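PDB 2B5D: alpha-Amylase from Thermotoga maritima, which belongs to glycosyl hydrolase family 57, whose catalytic domain is built on a curled core of mainly parallel strands wrapped by helices. Local coordinates for residues A[16-19]-A[23-26]; A[37-42]-A[111-116]; A[43-48]-A[129-134]; A[72-77]-A[115-120]. All coordinates share one frame; numbering follows the deposited sequence.

Interaction 1: residues A[16-19]-A[23-26]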
# COMPACT_ATOMS: atom_id res chain seq x y z
N VAL A 16 13.10 17.61 11.10
CA VAL A 16 11.77 17.04 11.25
C VAL A 16 11.10 17.90 12.28
O VAL A 16 11.39 17.84 13.49
CB VAL A 16 11.82 15.58 11.71
CG1 VAL A 16 10.45 15.17 12.27
CG2 VAL A 16 12.25 14.66 10.54
N HIS A 17 10.24 18.78 11.80
CA HIS A 17 9.55 19.65 12.71
C HIS A 17 8.07 19.65 12.36
O HIS A 17 7.66 20.10 11.29
CB HIS A 17 10.19 21.03 12.70
CG HIS A 17 9.59 22.00 13.67
ND1 HIS A 17 9.07 23.22 13.27
CD2 HIS A 17 9.45 21.96 15.01
CE1 HIS A 17 8.65 23.88 14.33
NE2 HIS A 17 8.86 23.13 15.40
N HIS A 18 7.30 19.06 13.27
CA HIS A 18 5.84 18.94 13.13
C HIS A 18 5.10 19.61 14.30
O HIS A 18 4.56 18.93 15.20
CB HIS A 18 5.46 17.49 12.98
CG HIS A 18 5.91 16.91 11.69
ND1 HIS A 18 5.35 17.25 10.48
CD2 HIS A 18 6.92 16.05 11.40
CE1 HIS A 18 5.96 16.60 9.51
NE2 HIS A 18 6.91 15.86 10.04
N PRO A 19 5.06 20.96 14.29
CA PRO A 19 4.39 21.63 15.40
C PRO A 19 2.86 21.47 15.33
O PRO A 19 2.19 21.79 16.29
CB PRO A 19 4.81 23.08 15.24
CG PRO A 19 5.16 23.25 13.83
CD PRO A 19 5.62 21.92 13.32
N HIS A 23 2.51 14.80 19.90
CA HIS A 23 3.54 13.75 19.77
C HIS A 23 3.51 13.31 18.29
O HIS A 23 2.44 13.04 17.74
CB HIS A 23 3.33 12.50 20.67
CG HIS A 23 2.41 12.71 21.85
ND1 HIS A 23 1.14 12.18 21.90
CD2 HIS A 23 2.60 13.36 23.02
CE1 HIS A 23 0.57 12.52 23.04
NE2 HIS A 23 1.43 13.23 23.74
N PHE A 24 4.69 13.28 17.66
CA PHE A 24 4.84 12.80 16.28
C PHE A 24 5.90 11.71 16.29
O PHE A 24 6.90 11.81 17.02
CB PHE A 24 5.24 13.95 15.33
CG PHE A 24 4.89 13.70 13.88
CD1 PHE A 24 5.85 13.27 12.97
CD2 PHE A 24 3.58 13.90 13.42
CE1 PHE A 24 5.53 13.03 11.63
CE2 PHE A 24 3.23 13.66 12.08
CZ PHE A 24 4.21 13.22 11.18
N LEU A 25 5.67 10.65 15.51
CA LEU A 25 6.53 9.47 15.56
C LEU A 25 8.01 9.76 15.29
O LEU A 25 8.90 9.22 15.96
CB LEU A 25 6.01 8.38 14.60
CG LEU A 25 6.81 7.07 14.48
CD1 LEU A 25 6.83 6.29 15.81
CD2 LEU A 25 6.26 6.21 13.34
N GLU A 26 8.27 10.63 14.32
CA GLU A 26 9.64 10.87 13.87
C GLU A 26 10.36 11.99 14.62
O GLU A 26 11.54 12.25 14.37
CB GLU A 26 9.74 11.01 12.33
CG GLU A 26 8.44 11.16 11.55
CD GLU A 26 7.64 9.84 11.39
OE1 GLU A 26 6.42 9.86 11.70
OE2 GLU A 26 8.22 8.81 10.96
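His18 turns its CG to the side opposite its own carbonyl carbon (chi1 -68°), while Phe24 places CG opposite its backbone N (chi1 -157°). Both rings thereby enter the gap between the two loop segments and overlap as an offset stack. Their centroids lie 4.0 Å apart and the planes are tilted by 28°. The closest touch is His18 CD2 to Phe24 CE1, at 3.3 Å. CD2 sits over one face of the phenyl ring, displaced toward its rim, and Phe24 CZ in turn lies over the centre of the imidazole. The CB of His18 adds a CH-pi contact above the same phenyl ring, 4.2 Å from its centroid. Beside this pair, Val16 CG1 packs on the carbonyl of Glu26, 3.8 Å from its O.

Both segments belong to the loop between strand 3-11 and helix 27-47. The backbone N of His18 bonds to Glu27, and its NE2 bonds to Tyr476 on helix 473-496. His23 O takes a hydrogen bond from Lys486 of the second subunit.

Ring stacking and van der Waals packing join the two segments. The bond from NE2 to Tyr476 should limit rotation of the imidazole and so hold its face against Phe24.

Interaction 2: residues A[37-42]-A[111-116]; sequences TYIPLL and EKILNV
Neither a face nor an edge of any flat side chain is used where Ile39 meets Ile113 and Val116. The one flat group touched is the peptide carbonyl of Ile113, whose O lies 3.8 Å from Ile39 CD1. Otherwise the contact is made of branched aliphatic chains.

Ile39 is the central residue. Its two branches divide the work. The ethyl arm is extended, and its CD1 reaches Ile113 CG2 at 3.8 Å. The CG2 methyl stands opposite the backbone N (chi1 -74° for the ethyl arm) and rests between two partners. It lies 3.8 Å from Ile113 CG1 and 3.9 Å from Val116 CG1. Val116 slides past Ile39 in the opposite direction, whereas Ile113 lies slantwise to it. Ile113 and Val116 are one helical turn apart, so both can touch the same isoleucine.

The contact joins helix 27-47 to helix 97-119. The first is kinked at Pro40, whose N cannot bond to the preceding turn. Tyr74 of helix 68-91 packs on Ile113 and also on Ile39, closing the group from a third helix. On another side of helix 27-47, Thr37 OG1 bonds to Phe353 O.

Dispersion and the burial of apolar surface hold this pair of helices together. Such packing has little directional demand, so fit here depends on the shapes of the beta-branched chains.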
# COMPACT_ATOMS: atom_id res chain seq x y z
N THR A 37 22.82 9.51 22.99
CA THR A 37 24.12 9.94 22.45
C THR A 37 24.59 11.32 22.88
O THR A 37 25.62 11.43 23.47
CB THR A 37 24.17 9.80 20.91
OG1 THR A 37 23.79 8.47 20.54
CG2 THR A 37 25.58 10.07 20.38
N TYR A 38 23.83 12.38 22.60
CA TYR A 38 24.37 13.74 22.81
C TYR A 38 24.65 14.13 24.28
O TYR A 38 25.71 14.71 24.58
CB TYR A 38 23.53 14.81 22.11
CG TYR A 38 23.14 14.45 20.71
CD1 TYR A 38 24.04 13.85 19.84
CD2 TYR A 38 21.87 14.72 20.24
CE1 TYR A 38 23.68 13.52 18.55
CE2 TYR A 38 21.50 14.40 18.95
CZ TYR A 38 22.41 13.79 18.11
OH TYR A 38 22.01 13.45 16.81
N ILE A 39 23.73 13.82 25.19
CA ILE A 39 23.98 14.14 26.61
C ILE A 39 25.03 13.22 27.27
O ILE A 39 25.88 13.70 28.01
CB ILE A 39 22.63 14.24 27.43
CG1 ILE A 39 21.91 15.55 27.09
CG2 ILE A 39 22.87 14.11 28.96
CD1 ILE A 39 20.41 15.60 27.54
N PRO A 40 24.98 11.89 27.02
CA PRO A 40 26.06 11.02 27.49
C PRO A 40 27.47 11.40 26.98
O PRO A 40 28.44 11.15 27.66
CB PRO A 40 25.66 9.64 26.96
CG PRO A 40 24.20 9.69 26.81
CD PRO A 40 23.91 11.12 26.37
N LEU A 41 27.58 11.98 25.78
CA LEU A 41 28.85 12.60 25.35
C LEU A 41 29.24 13.75 26.25
O LEU A 41 30.36 13.84 26.72
CB LEU A 41 28.80 13.08 23.90
CG LEU A 41 28.81 12.04 22.77
CD1 LEU A 41 28.70 12.75 21.42
CD2 LEU A 41 30.05 11.14 22.82
N LEU A 42 28.29 14.64 26.50
CA LEU A 42 28.48 15.72 27.44
C LEU A 42 28.91 15.20 28.82
O LEU A 42 29.86 15.70 29.39
CB LEU A 42 27.19 16.55 27.55
CG LEU A 42 27.09 17.88 26.79
CD1 LEU A 42 28.14 18.04 25.70
CD2 LEU A 42 25.70 18.08 26.23
N GLU A 111 17.20 10.38 35.22
CA GLU A 111 17.14 11.57 36.07
C GLU A 111 18.35 12.44 35.80
O GLU A 111 18.21 13.63 35.51
CB GLU A 111 17.04 11.21 37.56
CG GLU A 111 15.62 11.03 38.09
CD GLU A 111 15.56 10.63 39.57
OE1 GLU A 111 16.55 10.91 40.32
OE2 GLU A 111 14.53 10.04 39.98
N LYS A 112 19.53 11.82 35.87
CA LYS A 112 20.81 12.45 35.51
C LYS A 112 20.78 13.19 34.17
O LYS A 112 21.22 14.34 34.08
CB LYS A 112 21.93 11.41 35.50
CG LYS A 112 22.90 11.51 36.67
CD LYS A 112 24.05 12.49 36.37
CE LYS A 112 23.63 13.99 36.55
NZ LYS A 112 24.70 14.97 36.14
N ILE A 113 20.26 12.52 33.14
CA ILE A 113 20.18 13.08 31.80
C ILE A 113 19.33 14.35 31.73
O ILE A 113 19.79 15.38 31.24
CB ILE A 113 19.74 12.00 30.77
CG1 ILE A 113 20.95 11.14 30.41
CG2 ILE A 113 19.10 12.60 29.50
CD1 ILE A 113 20.59 9.77 29.97
N LEU A 114 18.10 14.28 32.26
CA LEU A 114 17.17 15.42 32.24
C LEU A 114 17.72 16.58 33.05
O LEU A 114 17.45 17.75 32.73
CB LEU A 114 15.81 15.01 32.81
CG LEU A 114 14.50 15.58 32.25
CD1 LEU A 114 13.39 15.39 33.27
CD2 LEU A 114 14.58 17.04 31.79
N ASN A 115 18.50 16.24 34.08
CA ASN A 115 19.20 17.19 34.92
C ASN A 115 20.34 17.92 34.22
O ASN A 115 20.55 19.11 34.48
CB ASN A 115 19.80 16.46 36.11
CG ASN A 115 19.59 17.20 37.38
OD1 ASN A 115 18.54 17.05 38.03
ND2 ASN A 115 20.57 18.04 37.76
N VAL A 116 21.08 17.21 33.38
CA VAL A 116 22.09 17.85 32.52
C VAL A 116 21.39 18.79 31.55
O VAL A 116 21.84 19.91 31.34
CB VAL A 116 22.96 16.82 31.76
CG1 VAL A 116 23.76 17.48 30.64
CG2 VAL A 116 23.88 16.06 32.72

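Interaction 3: residues A[43-48]-A[129-134]; sequences MMFDEI and KKYQET
Phe45 and Tyr131 point at each other from two helices, and both use the same first torsion. Each CG stands opposite its own carbonyl carbon and beside the backbone N (chi1 -62° and -66°). The helix backbone points Phe45 CB at the tyrosine. That carbon lies almost directly over the centre of the tyrosine ring, 3.6 Å from its centroid, as a CH-pi contact. The chi1 turn then carries the phenyl ring to the side, its plane turned so that the edge at CD1 faces the tyrosine. The two make an edge-to-face pair with planes at 75° and centroids 5.4 Å apart. Phe45 CD1 lies 3.8 Å from Tyr131 CD2.

The tyrosine reaches across to helix 27-47, where its OH lies 3.4 Å from Asp46 CB. The Asp46 carboxylate is turned well away from the ring plane. Asp46 N is also close to this OH, but the angle is too poor for a hydrogen bond. Lys130 NZ is held by Tyr120 OH and does not touch the Asp46 carboxylate. One turn on from Tyr131, Thr134 OG1 bonds back to Tyr131 O at 2.9 Å.

The pair joins helix 27-47 to helix 125-134. Leu137 of strand 137-142, in the central sheet, touches both side chains, and Phe51 stacks on Phe45. Met44 and Ile48 meet helix 360-373, while Met43 packs against helix 97-119.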
# COMPACT_ATOMS: atom_id res chain seq x y z
N MET A 43 28.21 14.20 29.33
CA MET A 43 28.57 13.61 30.60
C MET A 43 30.00 13.06 30.59
O MET A 43 30.78 13.28 31.51
CB MET A 43 27.55 12.53 30.98
CG MET A 43 26.42 13.09 31.83
SD MET A 43 24.82 12.26 31.66
CE MET A 43 25.30 10.57 31.27
N MET A 44 30.33 12.36 29.52
CA MET A 44 31.65 11.84 29.32
C MET A 44 32.75 12.91 29.20
O MET A 44 33.86 12.69 29.66
CB MET A 44 31.63 10.91 28.11
CG MET A 44 32.87 10.03 27.92
SD MET A 44 34.14 10.76 26.85
CE MET A 44 33.67 10.14 25.23
N PHE A 45 32.46 14.07 28.60
CA PHE A 45 33.48 15.13 28.46
C PHE A 45 33.75 15.74 29.81
O PHE A 45 34.87 16.11 30.12
CB PHE A 45 33.03 16.27 27.52
CG PHE A 45 32.78 15.86 26.09
CD1 PHE A 45 32.10 16.70 25.24
CD2 PHE A 45 33.20 14.62 25.61
CE1 PHE A 45 31.84 16.32 23.94
CE2 PHE A 45 32.95 14.25 24.31
CZ PHE A 45 32.26 15.11 23.48
N ASP A 46 32.68 15.86 30.59
CA ASP A 46 32.76 16.37 31.94
C ASP A 46 33.57 15.43 32.84
O ASP A 46 34.47 15.89 33.56
CB ASP A 46 31.34 16.56 32.47
CG ASP A 46 31.31 17.28 33.81
OD1 ASP A 46 30.90 16.63 34.80
OD2 ASP A 46 31.68 18.48 33.87
N GLU A 47 33.28 14.13 32.78
CA GLU A 47 33.88 13.14 33.68
C GLU A 47 35.35 12.82 33.36
O GLU A 47 36.18 12.73 34.28
CB GLU A 47 33.03 11.87 33.72
CG GLU A 47 33.57 10.74 34.61
CD GLU A 47 33.22 10.90 36.11
OE1 GLU A 47 34.04 10.48 36.98
OE2 GLU A 47 32.13 11.43 36.43
N ILE A 48 35.68 12.63 32.07
CA ILE A 48 37.06 12.32 31.67
C ILE A 48 38.02 13.46 32.07
O ILE A 48 37.60 14.63 32.17
CB ILE A 48 37.17 11.96 30.15
CG1 ILE A 48 38.36 11.02 29.92
CG2 ILE A 48 37.25 13.22 29.29
CD1 ILE A 48 38.51 10.48 28.51
N LYS A 129 29.48 23.91 22.91
CA LYS A 129 30.19 25.15 22.64
C LYS A 129 31.31 25.32 23.67
O LYS A 129 32.43 25.73 23.33
CB LYS A 129 29.21 26.32 22.70
CG LYS A 129 29.78 27.67 22.40
CD LYS A 129 28.72 28.76 22.60
CE LYS A 129 29.28 30.13 22.28
NZ LYS A 129 28.51 31.21 22.95
N LYS A 130 31.00 24.94 24.90
CA LYS A 130 31.89 25.11 26.04
C LYS A 130 33.10 24.18 25.95
O LYS A 130 34.20 24.54 26.36
CB LYS A 130 31.10 24.93 27.33
CG LYS A 130 31.90 24.67 28.58
CD LYS A 130 30.98 24.52 29.78
CE LYS A 130 31.35 23.29 30.60
NZ LYS A 130 30.50 22.15 30.17
N TYR A 131 32.91 23.00 25.38
CA TYR A 131 34.04 22.13 25.17
C TYR A 131 34.87 22.54 23.96
O TYR A 131 36.08 22.30 23.94
CB TYR A 131 33.63 20.65 25.21
CG TYR A 131 33.17 20.24 26.60
CD1 TYR A 131 34.08 20.05 27.65
CD2 TYR A 131 31.82 20.07 26.88
CE1 TYR A 131 33.66 19.69 28.92
CE2 TYR A 131 31.39 19.71 28.16
CZ TYR A 131 32.31 19.53 29.18
OH TYR A 131 31.85 19.18 30.44
N GLN A 132 34.25 23.18 22.96
CA GLN A 132 35.06 23.74 21.88
C GLN A 132 36.01 24.81 22.43
O GLN A 132 37.18 24.84 22.03
CB GLN A 132 34.23 24.28 20.71
CG GLN A 132 35.07 24.62 19.49
CD GLN A 132 34.28 24.80 18.18
OE1 GLN A 132 33.38 25.66 18.06
NE2 GLN A 132 34.62 24.01 17.19
N GLU A 133 35.52 25.64 23.35
CA GLU A 133 36.33 26.74 23.92
C GLU A 133 37.57 26.25 24.66
O GLU A 133 38.61 26.91 24.63
CB GLU A 133 35.48 27.67 24.81
CG GLU A 133 34.64 28.65 23.96
CD GLU A 133 33.43 29.28 24.71
OE1 GLU A 133 33.11 28.84 25.86
OE2 GLU A 133 32.79 30.20 24.14
N THR A 134 37.47 25.07 25.27
CA THR A 134 38.64 24.44 25.88
C THR A 134 39.66 23.94 24.87
O THR A 134 40.83 23.81 25.22
CB THR A 134 38.28 23.29 26.87
OG1 THR A 134 37.89 22.11 26.14
CG2 THR A 134 37.16 23.73 27.84

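Interaction 4: residues A[72-77]-A[115-120]; sequences EKYERH and NVFRSY
Arg118 NH2 and Glu75 OE1 form a salt bridge at 2.6 Å. The oxygen comes in at the edge of the guanidinium, near its plane, yet the hydrogen bond is bent to 128° and weak. The two flat groups stand nearly at right angles, so a single nitrogen meets a single oxygen. The other carboxylate oxygen, Glu75 OE2, meets the rim of the Phe117 ring in its plane, 3.2 Å from CE1. One face of that ring carries Tyr74, whose CD1 lies above its centre and 3.7 Å from Phe117 CE2. Both residues set CG opposite the backbone N, which brings the rings together obliquely, with planes at 49°.

In the next shell, Glu79 forms a second salt bridge with Arg118, through NH1. Thr35 bonds to Tyr74 OH and so ties that ring to helix 27-47. Helices 68-91 and 97-119 pack as a roughly antiparallel hairpin, their segments crossing at -152° with axes 11.2 Å apart.

Buried rings lie on the inner side and a charged pair on the outer one. Arg118 is exposed and shared by two carboxylates, which probably stabilises its charge. The Glu75 carboxylate probably also gains from the weakly positive hydrogen rim of Phe117.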
# COMPACT_ATOMS: atom_id res chain seq x y z
N GLU A 72 11.04 21.92 25.19
CA GLU A 72 9.84 21.73 26.03
C GLU A 72 9.24 20.33 25.86
O GLU A 72 8.99 19.64 26.86
CB GLU A 72 8.81 22.83 25.76
CG GLU A 72 9.15 24.14 26.47
CD GLU A 72 8.32 25.36 26.03
OE1 GLU A 72 8.68 26.47 26.49
OE2 GLU A 72 7.34 25.22 25.25
N LYS A 73 9.03 19.91 24.62
CA LYS A 73 8.60 18.54 24.31
C LYS A 73 9.57 17.46 24.82
O LYS A 73 9.13 16.40 25.26
CB LYS A 73 8.33 18.37 22.81
CG LYS A 73 7.03 18.98 22.36
CD LYS A 73 7.09 19.56 20.93
CE LYS A 73 6.00 20.66 20.68
NZ LYS A 73 5.74 21.59 21.84
N TYR A 74 10.88 17.72 24.78
CA TYR A 74 11.85 16.74 25.27
C TYR A 74 11.77 16.59 26.78
O TYR A 74 11.87 15.48 27.29
CB TYR A 74 13.30 17.10 24.85
CG TYR A 74 14.32 16.13 25.42
CD1 TYR A 74 15.05 16.45 26.56
CD2 TYR A 74 14.53 14.88 24.83
CE1 TYR A 74 15.98 15.56 27.09
CE2 TYR A 74 15.44 13.99 25.35
CZ TYR A 74 16.16 14.33 26.47
OH TYR A 74 17.06 13.44 26.98
N GLU A 75 11.60 17.71 27.47
CA GLU A 75 11.51 17.77 28.93
C GLU A 75 10.30 16.94 29.41
O GLU A 75 10.41 16.16 30.37
CB GLU A 75 11.35 19.22 29.34
CG GLU A 75 12.32 19.66 30.41
CD GLU A 75 12.56 21.17 30.43
OE1 GLU A 75 11.99 21.84 31.33
OE2 GLU A 75 13.32 21.71 29.58
N ARG A 76 9.18 17.11 28.71
CA ARG A 76 7.95 16.37 28.96
C ARG A 76 8.08 14.89 28.58
O ARG A 76 7.54 14.00 29.27
CB ARG A 76 6.79 17.10 28.26
CG ARG A 76 5.75 16.25 27.53
CD ARG A 76 4.52 17.09 27.14
NE ARG A 76 4.86 18.49 26.87
CZ ARG A 76 4.78 19.09 25.68
NH1 ARG A 76 4.35 18.40 24.61
NH2 ARG A 76 5.13 20.37 25.54
N HIS A 77 8.83 14.60 27.51
CA HIS A 77 9.16 13.22 27.17
C HIS A 77 10.04 12.56 28.24
O HIS A 77 9.86 11.41 28.61
CB HIS A 77 9.83 13.16 25.80
CG HIS A 77 10.59 11.90 25.55
ND1 HIS A 77 10.05 10.82 24.89
CD2 HIS A 77 11.87 11.55 25.85
CE1 HIS A 77 10.95 9.86 24.80
NE2 HIS A 77 12.06 10.28 25.38
N ASN A 115 18.50 16.24 34.08
CA ASN A 115 19.20 17.19 34.92
C ASN A 115 20.34 17.92 34.22
O ASN A 115 20.55 19.11 34.48
CB ASN A 115 19.80 16.46 36.11
CG ASN A 115 19.59 17.20 37.38
OD1 ASN A 115 18.54 17.05 38.03
ND2 ASN A 115 20.57 18.04 37.76
N VAL A 116 21.08 17.21 33.38
CA VAL A 116 22.09 17.85 32.52
C VAL A 116 21.39 18.79 31.55
O VAL A 116 21.84 19.91 31.34
CB VAL A 116 22.96 16.82 31.76
CG1 VAL A 116 23.76 17.48 30.64
CG2 VAL A 116 23.88 16.06 32.72
N PHE A 117 20.29 18.33 30.97
CA PHE A 117 19.51 19.12 30.04
C PHE A 117 19.06 20.43 30.68
O PHE A 117 19.03 21.48 30.03
CB PHE A 117 18.31 18.32 29.59
CG PHE A 117 17.51 18.97 28.51
CD1 PHE A 117 16.34 19.64 28.81
CD2 PHE A 117 17.90 18.87 27.18
CE1 PHE A 117 15.57 20.23 27.81
CE2 PHE A 117 17.14 19.45 26.17
CZ PHE A 117 15.98 20.14 26.49
N ARG A 118 18.72 20.35 31.97
CA ARG A 118 18.31 21.51 32.76
C ARG A 118 19.49 22.41 33.11
O ARG A 118 19.36 23.62 32.98
CB ARG A 118 17.54 21.08 34.02
CG ARG A 118 16.16 20.47 33.72
CD ARG A 118 15.32 20.35 34.98
NE ARG A 118 14.22 19.39 34.84
CZ ARG A 118 13.12 19.60 34.12
NH1 ARG A 118 12.17 18.68 34.06
NH2 ARG A 118 12.97 20.73 33.45
N SER A 119 20.63 21.84 33.51
CA SER A 119 21.89 22.59 33.66
C SER A 119 22.16 23.61 32.54
O SER A 119 22.85 24.61 32.78
CB SER A 119 23.09 21.65 33.67
OG SER A 119 22.86 20.54 34.50
N TYR A 120 21.65 23.34 31.34
CA TYR A 120 21.93 24.13 30.17
C TYR A 120 20.71 24.88 29.67
O TYR A 120 20.64 25.27 28.49
CB TYR A 120 22.46 23.23 29.05
CG TYR A 120 23.86 22.73 29.28
CD1 TYR A 120 24.10 21.38 29.54
CD2 TYR A 120 24.95 23.60 29.24
CE1 TYR A 120 25.40 20.92 29.75
CE2 TYR A 120 26.24 23.14 29.44
CZ TYR A 120 26.46 21.80 29.70
OH TYR A 120 27.74 21.35 29.90

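Interactions 2, 3 and 4 form one connected helical cluster, whereas interaction 1 stands apart in the loop before helix 27-47, its nearest atoms about 6 Å from interaction 4. Helix 27-47 serves both interaction 2 and interaction 3; helix 97-119 serves interactions 2 and 4, which share Asn115 and Val116. Interactions 2 and 3 are buried. The first is purely aliphatic, the second mainly aromatic and closer to the central sheet. Interaction 4 runs from buried rings to an exposed salt bridge. Interaction 1 is partly buried and relies on a ring stack. Charge pairing across the segments thus appears only in interaction 4.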